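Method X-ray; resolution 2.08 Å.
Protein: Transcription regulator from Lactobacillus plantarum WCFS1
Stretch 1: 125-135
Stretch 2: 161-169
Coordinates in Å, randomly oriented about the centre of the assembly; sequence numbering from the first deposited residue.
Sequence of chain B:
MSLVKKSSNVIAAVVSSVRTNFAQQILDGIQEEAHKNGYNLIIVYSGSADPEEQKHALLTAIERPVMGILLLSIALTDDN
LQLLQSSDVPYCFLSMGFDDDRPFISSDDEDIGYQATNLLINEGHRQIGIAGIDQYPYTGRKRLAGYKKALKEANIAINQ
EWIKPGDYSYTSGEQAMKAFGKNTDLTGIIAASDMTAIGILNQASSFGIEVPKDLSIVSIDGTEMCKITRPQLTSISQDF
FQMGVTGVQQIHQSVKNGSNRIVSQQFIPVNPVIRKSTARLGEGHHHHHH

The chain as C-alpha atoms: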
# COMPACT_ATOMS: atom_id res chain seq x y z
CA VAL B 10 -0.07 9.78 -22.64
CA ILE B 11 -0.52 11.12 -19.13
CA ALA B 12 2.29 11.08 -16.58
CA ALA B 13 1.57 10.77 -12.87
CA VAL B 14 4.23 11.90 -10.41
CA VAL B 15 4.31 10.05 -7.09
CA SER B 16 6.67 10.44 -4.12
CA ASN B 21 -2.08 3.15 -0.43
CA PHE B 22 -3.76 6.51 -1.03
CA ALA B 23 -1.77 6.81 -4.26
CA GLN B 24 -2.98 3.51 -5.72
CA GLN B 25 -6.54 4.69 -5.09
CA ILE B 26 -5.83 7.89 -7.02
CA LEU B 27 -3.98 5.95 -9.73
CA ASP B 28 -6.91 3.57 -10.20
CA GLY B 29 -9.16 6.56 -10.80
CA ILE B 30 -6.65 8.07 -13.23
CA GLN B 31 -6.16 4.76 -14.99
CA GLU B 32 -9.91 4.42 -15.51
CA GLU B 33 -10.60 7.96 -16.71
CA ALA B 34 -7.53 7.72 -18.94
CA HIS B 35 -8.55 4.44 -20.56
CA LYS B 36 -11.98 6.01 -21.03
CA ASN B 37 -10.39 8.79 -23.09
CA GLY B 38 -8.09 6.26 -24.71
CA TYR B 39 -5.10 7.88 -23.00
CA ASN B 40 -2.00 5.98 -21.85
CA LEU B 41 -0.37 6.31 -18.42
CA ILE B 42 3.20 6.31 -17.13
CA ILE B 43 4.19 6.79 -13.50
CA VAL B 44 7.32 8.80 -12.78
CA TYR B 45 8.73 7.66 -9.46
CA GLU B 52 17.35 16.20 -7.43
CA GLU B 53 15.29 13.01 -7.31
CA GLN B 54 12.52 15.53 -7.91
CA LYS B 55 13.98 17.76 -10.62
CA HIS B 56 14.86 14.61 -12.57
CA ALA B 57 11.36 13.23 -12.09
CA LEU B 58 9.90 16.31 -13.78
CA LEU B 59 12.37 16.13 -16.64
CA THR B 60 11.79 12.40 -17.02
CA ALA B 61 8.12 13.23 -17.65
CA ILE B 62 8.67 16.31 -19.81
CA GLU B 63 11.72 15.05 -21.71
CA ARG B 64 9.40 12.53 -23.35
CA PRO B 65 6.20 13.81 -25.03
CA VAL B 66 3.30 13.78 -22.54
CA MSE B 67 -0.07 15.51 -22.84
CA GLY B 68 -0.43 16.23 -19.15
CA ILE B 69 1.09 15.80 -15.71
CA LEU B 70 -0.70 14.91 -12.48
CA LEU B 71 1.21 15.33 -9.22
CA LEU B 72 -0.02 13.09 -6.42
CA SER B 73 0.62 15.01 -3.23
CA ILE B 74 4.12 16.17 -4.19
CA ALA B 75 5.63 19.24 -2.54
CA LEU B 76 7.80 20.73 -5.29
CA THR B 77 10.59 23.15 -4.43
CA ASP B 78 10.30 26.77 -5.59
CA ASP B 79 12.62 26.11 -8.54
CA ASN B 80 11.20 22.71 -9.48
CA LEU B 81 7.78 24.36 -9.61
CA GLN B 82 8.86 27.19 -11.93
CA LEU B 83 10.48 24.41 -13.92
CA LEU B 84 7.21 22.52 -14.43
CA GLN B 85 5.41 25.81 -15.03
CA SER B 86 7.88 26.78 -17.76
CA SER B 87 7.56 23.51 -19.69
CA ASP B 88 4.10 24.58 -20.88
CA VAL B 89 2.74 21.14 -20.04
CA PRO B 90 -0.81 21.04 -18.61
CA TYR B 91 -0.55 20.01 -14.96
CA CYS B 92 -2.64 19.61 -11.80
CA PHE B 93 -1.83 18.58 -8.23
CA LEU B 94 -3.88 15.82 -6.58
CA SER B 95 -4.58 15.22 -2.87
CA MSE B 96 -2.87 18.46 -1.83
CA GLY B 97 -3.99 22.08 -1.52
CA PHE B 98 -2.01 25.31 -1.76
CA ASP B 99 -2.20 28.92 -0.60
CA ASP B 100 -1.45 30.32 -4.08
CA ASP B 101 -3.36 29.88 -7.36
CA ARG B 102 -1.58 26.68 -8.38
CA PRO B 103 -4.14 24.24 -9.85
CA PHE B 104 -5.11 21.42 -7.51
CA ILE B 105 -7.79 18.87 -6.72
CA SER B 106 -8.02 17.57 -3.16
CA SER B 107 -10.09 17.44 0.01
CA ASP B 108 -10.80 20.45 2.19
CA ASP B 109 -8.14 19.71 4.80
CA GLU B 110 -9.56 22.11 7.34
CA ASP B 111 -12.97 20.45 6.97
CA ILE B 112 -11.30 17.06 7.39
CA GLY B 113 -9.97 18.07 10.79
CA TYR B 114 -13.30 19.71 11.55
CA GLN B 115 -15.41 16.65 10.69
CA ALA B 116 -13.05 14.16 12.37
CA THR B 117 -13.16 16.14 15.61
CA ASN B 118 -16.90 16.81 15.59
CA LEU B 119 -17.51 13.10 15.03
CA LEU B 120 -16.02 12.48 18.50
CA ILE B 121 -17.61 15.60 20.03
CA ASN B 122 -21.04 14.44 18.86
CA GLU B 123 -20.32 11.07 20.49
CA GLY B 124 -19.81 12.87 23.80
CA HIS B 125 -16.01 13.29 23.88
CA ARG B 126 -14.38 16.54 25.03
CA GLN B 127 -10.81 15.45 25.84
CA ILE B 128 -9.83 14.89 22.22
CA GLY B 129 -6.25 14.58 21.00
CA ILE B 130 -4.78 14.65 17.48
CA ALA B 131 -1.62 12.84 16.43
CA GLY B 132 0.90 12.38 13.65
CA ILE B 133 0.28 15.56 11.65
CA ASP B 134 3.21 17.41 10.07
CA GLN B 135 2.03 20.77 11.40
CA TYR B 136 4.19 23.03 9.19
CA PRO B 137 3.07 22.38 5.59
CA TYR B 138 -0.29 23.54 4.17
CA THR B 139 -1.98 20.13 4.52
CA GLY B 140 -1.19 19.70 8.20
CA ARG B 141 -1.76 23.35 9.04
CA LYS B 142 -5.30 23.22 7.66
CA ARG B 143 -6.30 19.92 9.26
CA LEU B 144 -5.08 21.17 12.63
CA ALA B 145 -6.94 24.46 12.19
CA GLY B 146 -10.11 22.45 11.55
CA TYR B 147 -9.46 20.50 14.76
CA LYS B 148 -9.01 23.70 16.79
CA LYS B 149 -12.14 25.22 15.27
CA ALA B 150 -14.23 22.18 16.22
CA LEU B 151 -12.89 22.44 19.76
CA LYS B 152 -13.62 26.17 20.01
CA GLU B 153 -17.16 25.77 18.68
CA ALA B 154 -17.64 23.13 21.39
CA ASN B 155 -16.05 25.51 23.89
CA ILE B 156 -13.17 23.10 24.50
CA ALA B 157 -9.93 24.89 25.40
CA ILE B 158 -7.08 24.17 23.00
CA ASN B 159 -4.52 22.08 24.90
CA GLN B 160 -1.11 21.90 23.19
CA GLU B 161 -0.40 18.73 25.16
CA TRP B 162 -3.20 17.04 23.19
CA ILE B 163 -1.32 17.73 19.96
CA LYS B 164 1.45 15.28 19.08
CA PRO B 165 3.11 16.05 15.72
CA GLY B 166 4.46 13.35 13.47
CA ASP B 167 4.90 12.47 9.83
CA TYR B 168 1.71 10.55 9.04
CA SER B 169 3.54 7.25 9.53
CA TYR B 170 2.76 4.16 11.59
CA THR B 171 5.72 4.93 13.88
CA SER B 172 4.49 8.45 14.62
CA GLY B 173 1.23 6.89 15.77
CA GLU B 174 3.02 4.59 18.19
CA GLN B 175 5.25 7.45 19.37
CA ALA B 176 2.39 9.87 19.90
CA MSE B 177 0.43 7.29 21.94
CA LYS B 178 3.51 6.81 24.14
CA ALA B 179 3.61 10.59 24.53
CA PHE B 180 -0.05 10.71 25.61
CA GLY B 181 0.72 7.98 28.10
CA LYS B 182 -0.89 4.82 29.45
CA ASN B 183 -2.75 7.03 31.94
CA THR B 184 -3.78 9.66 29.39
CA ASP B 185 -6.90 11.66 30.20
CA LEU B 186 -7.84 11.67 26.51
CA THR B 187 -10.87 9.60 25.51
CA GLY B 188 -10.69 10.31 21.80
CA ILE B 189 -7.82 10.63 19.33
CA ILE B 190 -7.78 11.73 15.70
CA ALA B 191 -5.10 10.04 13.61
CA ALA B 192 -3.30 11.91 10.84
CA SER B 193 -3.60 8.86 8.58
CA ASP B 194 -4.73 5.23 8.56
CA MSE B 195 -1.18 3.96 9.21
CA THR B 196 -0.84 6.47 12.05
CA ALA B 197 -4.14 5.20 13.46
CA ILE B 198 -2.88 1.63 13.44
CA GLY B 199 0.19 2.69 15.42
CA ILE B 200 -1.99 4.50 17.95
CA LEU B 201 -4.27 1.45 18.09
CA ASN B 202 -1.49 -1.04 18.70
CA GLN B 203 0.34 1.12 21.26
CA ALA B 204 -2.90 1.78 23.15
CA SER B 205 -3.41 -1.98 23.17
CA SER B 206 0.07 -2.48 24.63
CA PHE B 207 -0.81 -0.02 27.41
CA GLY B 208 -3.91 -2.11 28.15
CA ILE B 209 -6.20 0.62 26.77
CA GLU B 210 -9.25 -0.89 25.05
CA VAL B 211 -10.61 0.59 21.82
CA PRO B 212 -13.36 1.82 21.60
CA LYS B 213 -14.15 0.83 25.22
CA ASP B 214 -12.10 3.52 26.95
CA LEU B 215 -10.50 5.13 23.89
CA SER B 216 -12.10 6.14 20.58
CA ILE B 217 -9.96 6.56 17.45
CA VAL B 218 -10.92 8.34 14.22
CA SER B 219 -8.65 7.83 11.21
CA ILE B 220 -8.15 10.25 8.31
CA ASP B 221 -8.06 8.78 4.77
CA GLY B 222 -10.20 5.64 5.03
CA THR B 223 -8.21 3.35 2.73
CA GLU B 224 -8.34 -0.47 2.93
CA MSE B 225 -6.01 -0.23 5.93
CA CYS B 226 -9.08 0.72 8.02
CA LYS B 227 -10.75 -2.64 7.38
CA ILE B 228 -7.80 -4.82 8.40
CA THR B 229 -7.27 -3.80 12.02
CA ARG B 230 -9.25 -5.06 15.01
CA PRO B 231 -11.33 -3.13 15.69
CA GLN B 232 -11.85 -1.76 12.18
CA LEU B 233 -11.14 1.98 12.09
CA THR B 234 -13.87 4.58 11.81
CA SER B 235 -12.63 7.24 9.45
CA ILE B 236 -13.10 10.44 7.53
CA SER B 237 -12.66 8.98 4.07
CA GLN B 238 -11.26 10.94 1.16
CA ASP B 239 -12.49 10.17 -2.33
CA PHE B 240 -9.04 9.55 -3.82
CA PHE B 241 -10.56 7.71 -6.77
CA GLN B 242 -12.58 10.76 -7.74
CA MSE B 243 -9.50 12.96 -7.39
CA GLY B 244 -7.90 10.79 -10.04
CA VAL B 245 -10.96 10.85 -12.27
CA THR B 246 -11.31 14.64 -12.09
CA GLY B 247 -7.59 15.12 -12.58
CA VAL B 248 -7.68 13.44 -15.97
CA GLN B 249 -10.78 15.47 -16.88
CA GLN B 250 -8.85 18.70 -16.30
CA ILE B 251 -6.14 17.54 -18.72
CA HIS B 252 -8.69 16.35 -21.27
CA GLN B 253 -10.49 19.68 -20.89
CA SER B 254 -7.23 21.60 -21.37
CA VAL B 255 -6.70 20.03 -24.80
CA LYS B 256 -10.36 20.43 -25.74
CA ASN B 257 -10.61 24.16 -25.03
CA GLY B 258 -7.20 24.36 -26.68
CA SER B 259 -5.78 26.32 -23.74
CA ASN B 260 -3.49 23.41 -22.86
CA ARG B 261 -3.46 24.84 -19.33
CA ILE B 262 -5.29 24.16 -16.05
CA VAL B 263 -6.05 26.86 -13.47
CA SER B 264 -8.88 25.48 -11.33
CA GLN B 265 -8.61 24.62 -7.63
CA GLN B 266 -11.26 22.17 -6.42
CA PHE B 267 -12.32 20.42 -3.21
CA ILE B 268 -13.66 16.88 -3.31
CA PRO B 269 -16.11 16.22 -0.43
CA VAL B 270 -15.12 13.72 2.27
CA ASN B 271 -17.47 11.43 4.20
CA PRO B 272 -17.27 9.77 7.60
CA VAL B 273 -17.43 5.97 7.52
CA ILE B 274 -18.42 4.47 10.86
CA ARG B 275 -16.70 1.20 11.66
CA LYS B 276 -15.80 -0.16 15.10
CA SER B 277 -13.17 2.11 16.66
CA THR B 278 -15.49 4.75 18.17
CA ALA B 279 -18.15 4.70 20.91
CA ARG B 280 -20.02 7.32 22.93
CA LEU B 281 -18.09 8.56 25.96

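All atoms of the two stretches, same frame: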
# COMPACT_ATOMS: atom_id res chain seq x y z
N HIS B 125 -17.40 13.03 23.47
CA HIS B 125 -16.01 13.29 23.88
C HIS B 125 -15.67 14.78 23.94
O HIS B 125 -16.16 15.56 23.14
CB HIS B 125 -15.05 12.60 22.89
CG HIS B 125 -15.19 11.11 22.85
ND1 HIS B 125 -14.57 10.28 23.75
CD2 HIS B 125 -15.93 10.31 22.05
CE1 HIS B 125 -14.93 9.03 23.51
NE2 HIS B 125 -15.76 9.02 22.48
N ARG B 126 -14.81 15.15 24.88
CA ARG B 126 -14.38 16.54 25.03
C ARG B 126 -12.86 16.61 25.20
O ARG B 126 -12.25 17.64 24.93
CB ARG B 126 -15.08 17.21 26.21
CG ARG B 126 -16.55 17.52 25.94
CD ARG B 126 -17.17 18.30 27.10
NE ARG B 126 -16.57 19.62 27.28
CZ ARG B 126 -16.76 20.66 26.47
NH1 ARG B 126 -17.56 20.55 25.41
NH2 ARG B 126 -16.17 21.82 26.72
N GLN B 127 -12.26 15.52 25.67
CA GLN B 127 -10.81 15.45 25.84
C GLN B 127 -10.32 14.68 24.62
O GLN B 127 -10.08 13.47 24.66
CB GLN B 127 -10.48 14.72 27.14
CG GLN B 127 -11.07 15.44 28.36
CD GLN B 127 -10.47 14.98 29.67
OE1 GLN B 127 -10.78 13.89 30.16
NE2 GLN B 127 -9.60 15.80 30.24
N ILE B 128 -10.20 15.42 23.52
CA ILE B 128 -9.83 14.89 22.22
C ILE B 128 -8.43 15.30 21.77
O ILE B 128 -8.12 16.48 21.69
CB ILE B 128 -10.84 15.39 21.18
CG1 ILE B 128 -12.26 15.07 21.66
CG2 ILE B 128 -10.55 14.79 19.82
CD1 ILE B 128 -13.36 15.57 20.72
N GLY B 129 -7.60 14.31 21.46
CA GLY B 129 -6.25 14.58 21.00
C GLY B 129 -6.13 14.35 19.50
O GLY B 129 -7.03 13.77 18.89
N ILE B 130 -5.03 14.82 18.91
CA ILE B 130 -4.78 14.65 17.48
C ILE B 130 -3.30 14.33 17.32
O ILE B 130 -2.43 15.03 17.87
CB ILE B 130 -5.18 15.91 16.68
CG1 ILE B 130 -5.02 15.64 15.18
CG2 ILE B 130 -4.34 17.12 17.13
CD1 ILE B 130 -5.82 16.58 14.32
N ALA B 131 -3.00 13.27 16.57
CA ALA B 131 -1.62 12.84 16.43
C ALA B 131 -1.10 12.49 15.05
O ALA B 131 -1.85 12.04 14.18
CB ALA B 131 -1.38 11.66 17.35
N GLY B 132 0.21 12.70 14.89
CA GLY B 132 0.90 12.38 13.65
C GLY B 132 0.96 13.41 12.54
O GLY B 132 1.62 13.18 11.53
N ILE B 133 0.30 14.55 12.71
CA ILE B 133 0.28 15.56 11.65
C ILE B 133 1.56 16.38 11.52
O ILE B 133 2.12 16.82 12.52
CB ILE B 133 -0.91 16.53 11.82
CG1 ILE B 133 -2.22 15.76 11.68
CG2 ILE B 133 -0.83 17.64 10.78
CD1 ILE B 133 -3.45 16.63 11.77
N ASP B 134 2.03 16.57 10.30
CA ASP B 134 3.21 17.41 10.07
C ASP B 134 2.57 18.79 10.01
O ASP B 134 2.02 19.20 8.99
CB ASP B 134 3.89 17.05 8.74
CG ASP B 134 5.17 17.85 8.50
OD1 ASP B 134 5.49 18.74 9.31
OD2 ASP B 134 5.85 17.58 7.48
N GLN B 135 2.62 19.46 11.16
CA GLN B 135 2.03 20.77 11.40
C GLN B 135 2.49 21.98 10.57
O GLN B 135 1.78 22.98 10.50
CB GLN B 135 2.22 21.09 12.89
CG GLN B 135 1.21 22.00 13.51
CD GLN B 135 1.42 22.12 15.01
OE1 GLN B 135 1.57 21.11 15.71
NE2 GLN B 135 1.42 23.35 15.52
N GLU B 161 -0.84 20.05 24.75
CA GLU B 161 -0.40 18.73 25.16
C GLU B 161 -1.20 17.62 24.47
O GLU B 161 -0.78 16.46 24.46
CB GLU B 161 -0.52 18.57 26.68
CG GLU B 161 0.28 19.60 27.45
CD GLU B 161 1.65 19.82 26.83
OE1 GLU B 161 2.46 18.87 26.83
OE2 GLU B 161 1.90 20.94 26.32
N TRP B 162 -2.33 17.99 23.89
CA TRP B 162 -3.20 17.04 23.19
C TRP B 162 -2.81 16.93 21.71
O TRP B 162 -3.41 16.17 20.95
CB TRP B 162 -4.66 17.48 23.29
CG TRP B 162 -5.24 17.42 24.69
CD1 TRP B 162 -4.64 16.93 25.81
CD2 TRP B 162 -6.56 17.82 25.08
NE1 TRP B 162 -5.50 16.99 26.88
CE2 TRP B 162 -6.69 17.53 26.46
CE3 TRP B 162 -7.64 18.38 24.40
CZ2 TRP B 162 -7.86 17.79 27.17
CZ3 TRP B 162 -8.82 18.64 25.11
CH2 TRP B 162 -8.92 18.34 26.48
N ILE B 163 -1.80 17.70 21.33
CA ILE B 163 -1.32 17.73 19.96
C ILE B 163 0.07 17.12 19.91
O ILE B 163 1.02 17.65 20.50
CB ILE B 163 -1.28 19.18 19.43
CG1 ILE B 163 -2.64 19.85 19.70
CG2 ILE B 163 -0.98 19.20 17.95
CD1 ILE B 163 -2.66 21.36 19.40
N LYS B 164 0.19 15.98 19.22
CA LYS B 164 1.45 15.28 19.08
C LYS B 164 1.78 15.17 17.61
O LYS B 164 1.20 14.35 16.89
CB LYS B 164 1.37 13.89 19.70
CG LYS B 164 1.08 13.89 21.20
CD LYS B 164 2.18 14.61 21.98
CE LYS B 164 1.88 14.58 23.48
NZ LYS B 164 2.91 15.30 24.27
N PRO B 165 2.69 16.03 17.13
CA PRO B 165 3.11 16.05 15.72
C PRO B 165 3.80 14.75 15.31
O PRO B 165 4.29 13.99 16.14
CB PRO B 165 4.05 17.25 15.66
CG PRO B 165 3.48 18.17 16.68
CD PRO B 165 3.20 17.22 17.83
N GLY B 166 3.83 14.54 14.00
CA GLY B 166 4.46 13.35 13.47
C GLY B 166 4.58 13.53 11.98
O GLY B 166 4.50 14.65 11.47
N ASP B 167 4.74 12.43 11.27
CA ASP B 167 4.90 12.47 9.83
C ASP B 167 3.94 11.54 9.11
O ASP B 167 4.29 10.95 8.09
CB ASP B 167 6.34 12.08 9.47
CG ASP B 167 6.74 10.74 10.05
OD1 ASP B 167 5.83 9.97 10.43
OD2 ASP B 167 7.95 10.45 10.14
N TYR B 168 2.73 11.41 9.65
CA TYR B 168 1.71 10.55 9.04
C TYR B 168 2.07 9.07 8.95
O TYR B 168 1.36 8.31 8.30
CB TYR B 168 1.39 11.03 7.63
CG TYR B 168 0.91 12.46 7.54
CD1 TYR B 168 1.81 13.50 7.29
CD2 TYR B 168 -0.44 12.77 7.69
CE1 TYR B 168 1.36 14.82 7.21
CE2 TYR B 168 -0.89 14.08 7.62
CZ TYR B 168 0.02 15.11 7.38
OH TYR B 168 -0.44 16.41 7.30
N SER B 169 3.14 8.65 9.61
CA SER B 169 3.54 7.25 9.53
C SER B 169 2.99 6.40 10.68
O SER B 169 2.40 6.91 11.63
CB SER B 169 5.06 7.14 9.53
OG SER B 169 5.59 7.54 10.78
O HOH W 1 -0.90 15.89 15.31

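Stretches 125-135 and 161-169 run side by side as neighbouring parallel strands, then stay joined through a loop, burying 697 Å² between them. Glu161, in the 3-10 segment that leads into the contact, does not reach the other stretch. More of Trp162 is covered by the other stretch than of any other residue here: its indole lies along the backbone of Arg126 to Ile128, with Gln127 C over one ring face, CH2 3.5 Å from Gln127 CA and CE3 3.3 Å from Ile128 O. Its carbonyl opens the strand pairing by accepting a hydrogen bond from the backbone, Ile130 N to Trp162 O at 2.9 Å. The same oxygen lies 3.3 Å from Gly129 CA, and a CB on Gly129 would sit tightly against it.

Ile163 pairs with Ile130, and their side chains share one face of the sheet, where CG2 of Ile163 meets CG2 of Ile130 at 4.0 Å in an apolar contact. Lys164 bonds to stretch 1 through both its N and its O: Lys164 N donates to Ile130 O (3.1 Å), and Lys164 O accepts from Gly132 N (2.8 Å). This alternation, one residue reaching to two that flank its partner, is the signature of parallel strands. The partner, Ala131, has its CB on the same face as that of Lys164, 4.2 Å between the two CB atoms, while the end of the lysine leads away. A water extends the pairing, accepting from Ile133 N (3.2 Å) and within donating reach of Ile130 O (3.1 Å) and Lys164 O (3.0 Å), though it has more acceptors in reach than protons.

Pro165 has no amide hydrogen to donate; its CA approaches Ile133 O at 3.4 Å, and its CG rests 3.6 Å from Gln135 OE1. Gly166 N donates to that same Ile133 O at 3.2 Å. Here the backbones close to 3.7 Å between Gly166 CA and Gly132 CA, and a CB on Gly166 would clash, 2.8 Å from Gly132 CA. Gly132 has its own need for glycine, since at its backbone angles a CB would jam against the preceding carbonyl oxygen.

Asp167 turns away from stretch 1; its OD1 accepts from Ser169 N (3.1 Å) and from Ser169 OG (2.5 Å, very short). Tyr168 returns to the contact: Tyr168 N donates to Gly132 O at 2.8 Å, and that oxygen also lies over one face of the ring. The side chain reaches Asp134, CE1 to CB 3.7 Å, and Ile133, OH to CG2 3.7 Å. Ser169 ends the stretch as the N-cap of the following helix.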